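Local coordinates for pyroglutamyl-peptidase I (Fervidobacterium islandicum, PDB 6LTQ) that removes the N-terminal pyroglutamyl (pyrrolidone carboxyl) residue from peptides, as a cysteine peptidase of a thermophilic, keratin-degrading bacterium, at the interface of chains A and B. Coordinates in Å, arbitrary orientation; residue numbers count along the deposited sequence, not the author numbering. Chains: chain A/B, Pyroglutamyl-peptidase I.

Contact 1: the interface of chains A and B. Residues chain A 196-197; chain B 88, 139, 145-146.
A:Lys197 lays the middle of its aliphatic chain over one face of the B:Phe146 ring, and this CH-pi contact forms the apolar centre of the patch. Its CG sits above the centre of the ring, 3.7 Å from the centroid, and CD continues over the CD1 and CE1 side of the ring, 3.8 Å from B:Phe146 CE1. Lysine chain and ring cross at about a right angle. A chi1 of 49°, with CG between the backbone N and the carbonyl carbon, turns the B:Phe146 ring to where it meets this chain. Beside the ring, the carbonyl O of A:Lys197 lies close to the methyl CB of B:Ala88. On the other flank A:Glu196 spans the base of the phenylalanine, its carboxylate carbon CD 3.5 Å from B:Phe146 CB and its carboxylate plane turned 37° from the ring. Towards the polar rim, A:Glu196 OE1 accepts a hydrogen bond from B:Lys139 NZ at 2.7 Å, which is also a salt bridge, through the anti lone pair that faces away from OE2. The same amino group donates to the carbonyl O of B:Ala145 at 2.9 Å, almost in line with that C=O (178°). Bonded to an acceptor of each chain, the lysine terminus is held between the subunits, and the intrachain bond probably helps to position it for A:Glu196. The patch clips the 3-10 helix 193-197 of one subunit onto strand 145-148 and helix 131-140 of the other, and probably helps to hold the subunits together.

Contact 2: the interface of chains A and B. Residues chain A 185-186, 189; chain B 139, 142-144, 205.
Helix 185-189 of chain A sets A:Pro185, A:Glu186 and A:Ala189 against the loop of chain B that follows helix 131-140, where B:Lys142 takes positive phi and psi (72/27°) before the chain extends through B:Ile143 and B:Pro144. In this pyroglutamyl peptidase I, a member of the cysteine peptidase family with that name, the contact is mainly one of small apolar groups. The CB methyl of A:Ala189 points into the turn, 3.6 Å from the carbonyl O of B:Lys139 and 3.8 Å from B:Lys142 CA. Two proline rings meet nearby: A:Pro185 CB touches B:Pro144 CD at 3.6 Å, while B:Pro144 CG lies 3.5 Å from the carbonyl O of A:Pro185. The A:Pro185 ring also reaches helix 203-215 of chain B, its CG packing 3.8 Å from B:Leu205 CD2; a chi1 of -173° sends the leucine's CG away from its backbone N, and the two side chains meet at a slant. An alanine in place of B:Pro144 would remove CG and CD, and would probably leave the A:Pro185 ring without much of its apolar support and the loop freer to flex. A:Glu186 CB rests against the B:Lys142 side chain, which is poorly ordered; the charged atoms of the two residues are not in contact, and any attraction between them is uncertain given the disorder. At the end of the short helix, water 1 joins the carbonyl O of A:Ala189, at 2.7 Å, to B:Lys139 NZ, at 2.6 Å, adding a solvent-mediated link.

Contact 1: the interface of chains A and B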
ATOM      1  N   GLU A 196       5.643  11.681   0.742  1.00 12.31           N
ATOM      2  CA  GLU A 196       6.204  11.995   2.049  1.00 12.26           C
ATOM      3  C   GLU A 196       5.947  10.883   3.070  1.00 13.39           C
ATOM      4  O   GLU A 196       6.604  10.874   4.124  1.00 11.67           O
ATOM      5  CB  GLU A 196       5.625  13.322   2.564  1.00 15.74           C
ATOM      6  CG  GLU A 196       4.144  13.222   2.983  1.00 16.06           C
ATOM      7  CD  GLU A 196       3.541  14.577   3.389  1.00 15.13           C
ATOM      8  OE1 GLU A 196       4.300  15.526   3.682  1.00 19.86           O
ATOM      9  OE2 GLU A 196       2.298  14.680   3.459  1.00 19.94           O
ATOM     10  N   LYS A 197       5.047   9.934   2.777  1.00 10.86           N
ATOM     11  CA  LYS A 197       4.727   8.843   3.696  1.00 12.01           C
ATOM     12  C   LYS A 197       5.440   7.540   3.358  1.00  8.20           C
ATOM     13  O   LYS A 197       5.074   6.494   3.893  1.00 14.03           O
ATOM     14  CB  LYS A 197       3.213   8.609   3.716  1.00 11.25           C
ATOM     15  CG  LYS A 197       2.480   9.871   4.172  1.00 12.33           C
ATOM     16  CD  LYS A 197       1.036   9.583   4.534  1.00 25.57           C
ATOM     17  CE  LYS A 197       0.148   9.706   3.329  1.00 33.00           C
ATOM     18  NZ  LYS A 197      -1.275   9.455   3.704  1.00 46.18           N
TER
ATOM     19  N   ALA B  88       4.966   5.259   8.506  1.00 11.16           N
ATOM     20  CA  ALA B  88       6.346   5.234   8.017  1.00 10.03           C
ATOM     21  C   ALA B  88       7.186   6.410   8.472  1.00  9.65           C
ATOM     22  O   ALA B  88       8.413   6.367   8.327  1.00 10.24           O
ATOM     23  CB  ALA B  88       6.359   5.217   6.480  1.00  9.53           C
ATOM     24  N   LYS B 139      11.371  17.852   8.402  1.00  8.87           N
ATOM     25  CA  LYS B 139      11.791  17.503   7.043  1.00  8.83           C
ATOM     26  C   LYS B 139      13.109  18.173   6.689  1.00 13.69           C
ATOM     27  O   LYS B 139      13.970  17.560   6.041  1.00 10.25           O
ATOM     28  CB  LYS B 139      10.720  17.906   6.031  1.00 10.40           C
ATOM     29  CG  LYS B 139       9.389  17.142   6.101  1.00 12.89           C
ATOM     30  CD  LYS B 139       8.379  17.819   5.136  1.00 18.08           C
ATOM     31  CE  LYS B 139       6.999  17.224   5.207  1.00 18.99           C
ATOM     32  NZ  LYS B 139       6.912  15.928   4.428  1.00 15.31           N
ATOM     33  N   ALA B 145       8.298  13.100   8.001  1.00 10.14           N
ATOM     34  CA  ALA B 145       7.305  13.633   8.918  1.00  8.68           C
ATOM     35  C   ALA B 145       6.181  14.185   8.070  1.00 10.91           C
ATOM     36  O   ALA B 145       6.421  14.682   6.963  1.00 11.86           O
ATOM     37  CB  ALA B 145       7.909  14.735   9.801  1.00  8.84           C
ATOM     38  N   PHE B 146       4.955  14.103   8.585  1.00  7.27           N
ATOM     39  CA  PHE B 146       3.815  14.586   7.826  1.00  8.02           C
ATOM     40  C   PHE B 146       2.662  14.847   8.788  1.00 11.19           C
ATOM     41  O   PHE B 146       2.679  14.416   9.942  1.00 10.49           O
ATOM     42  CB  PHE B 146       3.398  13.592   6.732  1.00  9.36           C
ATOM     43  CG  PHE B 146       3.243  12.163   7.214  1.00  8.44           C
ATOM     44  CD1 PHE B 146       2.039  11.710   7.729  1.00 11.97           C
ATOM     45  CD2 PHE B 146       4.316  11.268   7.120  1.00 10.36           C
ATOM     46  CE1 PHE B 146       1.891  10.396   8.167  1.00 12.81           C
ATOM     47  CE2 PHE B 146       4.184   9.968   7.547  1.00 10.59           C
ATOM     48  CZ  PHE B 146       2.952   9.522   8.085  1.00  9.73           C
TER

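Contact 2: the interface of chains A and B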
ATOM      1  N   PRO A 185      16.191   7.870   5.187  1.00  7.16           N
ATOM      2  CA  PRO A 185      15.195   8.870   5.632  1.00  7.51           C
ATOM      3  C   PRO A 185      15.342  10.230   4.950  1.00  7.12           C
ATOM      4  O   PRO A 185      14.328  10.881   4.650  1.00  8.33           O
ATOM      5  CB  PRO A 185      15.443   8.955   7.145  1.00  5.80           C
ATOM      6  CG  PRO A 185      16.022   7.561   7.502  1.00  8.19           C
ATOM      7  CD  PRO A 185      16.889   7.215   6.324  1.00  9.01           C
ATOM      8  N   GLU A 186      16.573  10.668   4.663  1.00  9.98           N
ATOM      9  CA  GLU A 186      16.741  11.954   3.993  1.00 11.42           C
ATOM     10  C   GLU A 186      16.136  11.932   2.588  1.00 10.72           C
ATOM     11  O   GLU A 186      15.755  12.981   2.060  1.00 12.40           O
ATOM     12  CB  GLU A 186      18.223  12.347   3.945  1.00  9.81           C
ATOM     13  CG  GLU A 186      19.087  11.456   3.039  1.00 12.13           C
ATOM     14  CD  GLU A 186      20.573  11.592   3.341  1.00 23.07           C
ATOM     15  OE1 GLU A 186      21.244  12.343   2.612  1.00 26.89           O
ATOM     16  OE2 GLU A 186      21.069  10.966   4.311  1.00 24.46           O
ATOM     17  N   ALA A 189      12.419  12.519   3.243  1.00 10.14           N
ATOM     18  CA  ALA A 189      12.177  13.842   3.808  1.00 13.47           C
ATOM     19  C   ALA A 189      12.019  14.916   2.735  1.00 17.63           C
ATOM     20  O   ALA A 189      11.348  15.929   2.976  1.00 15.97           O
ATOM     21  CB  ALA A 189      13.317  14.212   4.765  1.00  9.37           C
TER
ATOM     22  N   LYS B 139      11.371  17.852   8.402  1.00  8.87           N
ATOM     23  CA  LYS B 139      11.791  17.503   7.043  1.00  8.83           C
ATOM     24  C   LYS B 139      13.109  18.173   6.689  1.00 13.69           C
ATOM     25  O   LYS B 139      13.970  17.560   6.041  1.00 10.25           O
ATOM     26  CB  LYS B 139      10.720  17.906   6.031  1.00 10.40           C
ATOM     27  CG  LYS B 139       9.389  17.142   6.101  1.00 12.89           C
ATOM     28  CD  LYS B 139       8.379  17.819   5.136  1.00 18.08           C
ATOM     29  CE  LYS B 139       6.999  17.224   5.207  1.00 18.99           C
ATOM     30  NZ  LYS B 139       6.912  15.928   4.428  1.00 15.31           N
ATOM     31  N   LYS B 142      15.989  16.347   7.788  1.00 13.28           N
ATOM     32  CA  LYS B 142      16.130  15.061   7.102  1.00 11.36           C
ATOM     33  C   LYS B 142      15.368  13.923   7.783  1.00 10.49           C
ATOM     34  O   LYS B 142      15.728  12.759   7.633  1.00 11.66           O
ATOM     35  CB  LYS B 142      17.600  14.667   6.929  1.00 12.96           C
ATOM     36  CG  LYS B 142      18.461  15.747   6.252  1.00 22.60           C
ATOM     37  CD  LYS B 142      19.887  15.229   6.090  1.00 27.76           C
ATOM     38  CE  LYS B 142      20.844  16.310   5.610  1.00 49.79           C
ATOM     39  NZ  LYS B 142      20.489  16.811   4.256  1.00 45.83           N
ATOM     40  N   ILE B 143      14.287  14.239   8.494  1.00  8.76           N
ATOM     41  CA  ILE B 143      13.449  13.244   9.150  1.00  9.36           C
ATOM     42  C   ILE B 143      12.085  13.202   8.451  1.00  7.46           C
ATOM     43  O   ILE B 143      11.375  14.212   8.429  1.00  8.39           O
ATOM     44  CB  ILE B 143      13.271  13.551  10.652  1.00 11.35           C
ATOM     45  CG1 ILE B 143      14.639  13.668  11.339  1.00  8.86           C
ATOM     46  CG2 ILE B 143      12.439  12.448  11.285  1.00 10.65           C
ATOM     47  CD1 ILE B 143      14.592  13.871  12.896  1.00 14.31           C
ATOM     48  N   PRO B 144      11.661  12.041   7.926  1.00  7.14           N
ATOM     49  CA  PRO B 144      10.301  11.919   7.363  1.00 10.81           C
ATOM     50  C   PRO B 144       9.235  12.248   8.398  1.00 10.87           C
ATOM     51  O   PRO B 144       9.253  11.746   9.523  1.00 10.57           O
ATOM     52  CB  PRO B 144      10.222  10.439   6.956  1.00  9.65           C
ATOM     53  CG  PRO B 144      11.633  10.021   6.756  1.00 12.49           C
ATOM     54  CD  PRO B 144      12.452  10.814   7.759  1.00  8.44           C
ATOM     55  N   LEU B 205      16.473   7.544  15.612  1.00  9.74           N
ATOM     56  CA  LEU B 205      15.908   8.607  14.790  1.00  7.10           C
ATOM     57  C   LEU B 205      14.610   9.157  15.387  1.00  7.45           C
ATOM     58  O   LEU B 205      14.388  10.374  15.383  1.00  8.59           O
ATOM     59  CB  LEU B 205      15.670   8.095  13.355  1.00  6.86           C
ATOM     60  CG  LEU B 205      15.231   9.195  12.375  1.00 11.63           C
ATOM     61  CD1 LEU B 205      16.283  10.314  12.308  1.00 10.97           C
ATOM     62  CD2 LEU B 205      14.969   8.642  10.963  1.00 12.23           C
TER
HETATM   63  O   HOH W   1       8.672  15.578   2.576  1.00 30.78           O

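Contact 1 and contact 2 are neighbouring patches of one two-fold interface, the centres of their C-alpha atoms about 7 Å apart. B:Lys139, near the end of helix 131-140, belongs to both, and its terminal amino group takes part in each. The segment after that helix runs from contact 2 into the strand used by contact 1, and chain A answers with two successive short helices. Each patch recurs with the chains exchanged, which probably strengthens this pairing within the deposited assembly of four copies, although the structure alone does not show that the same pairing forms in solution.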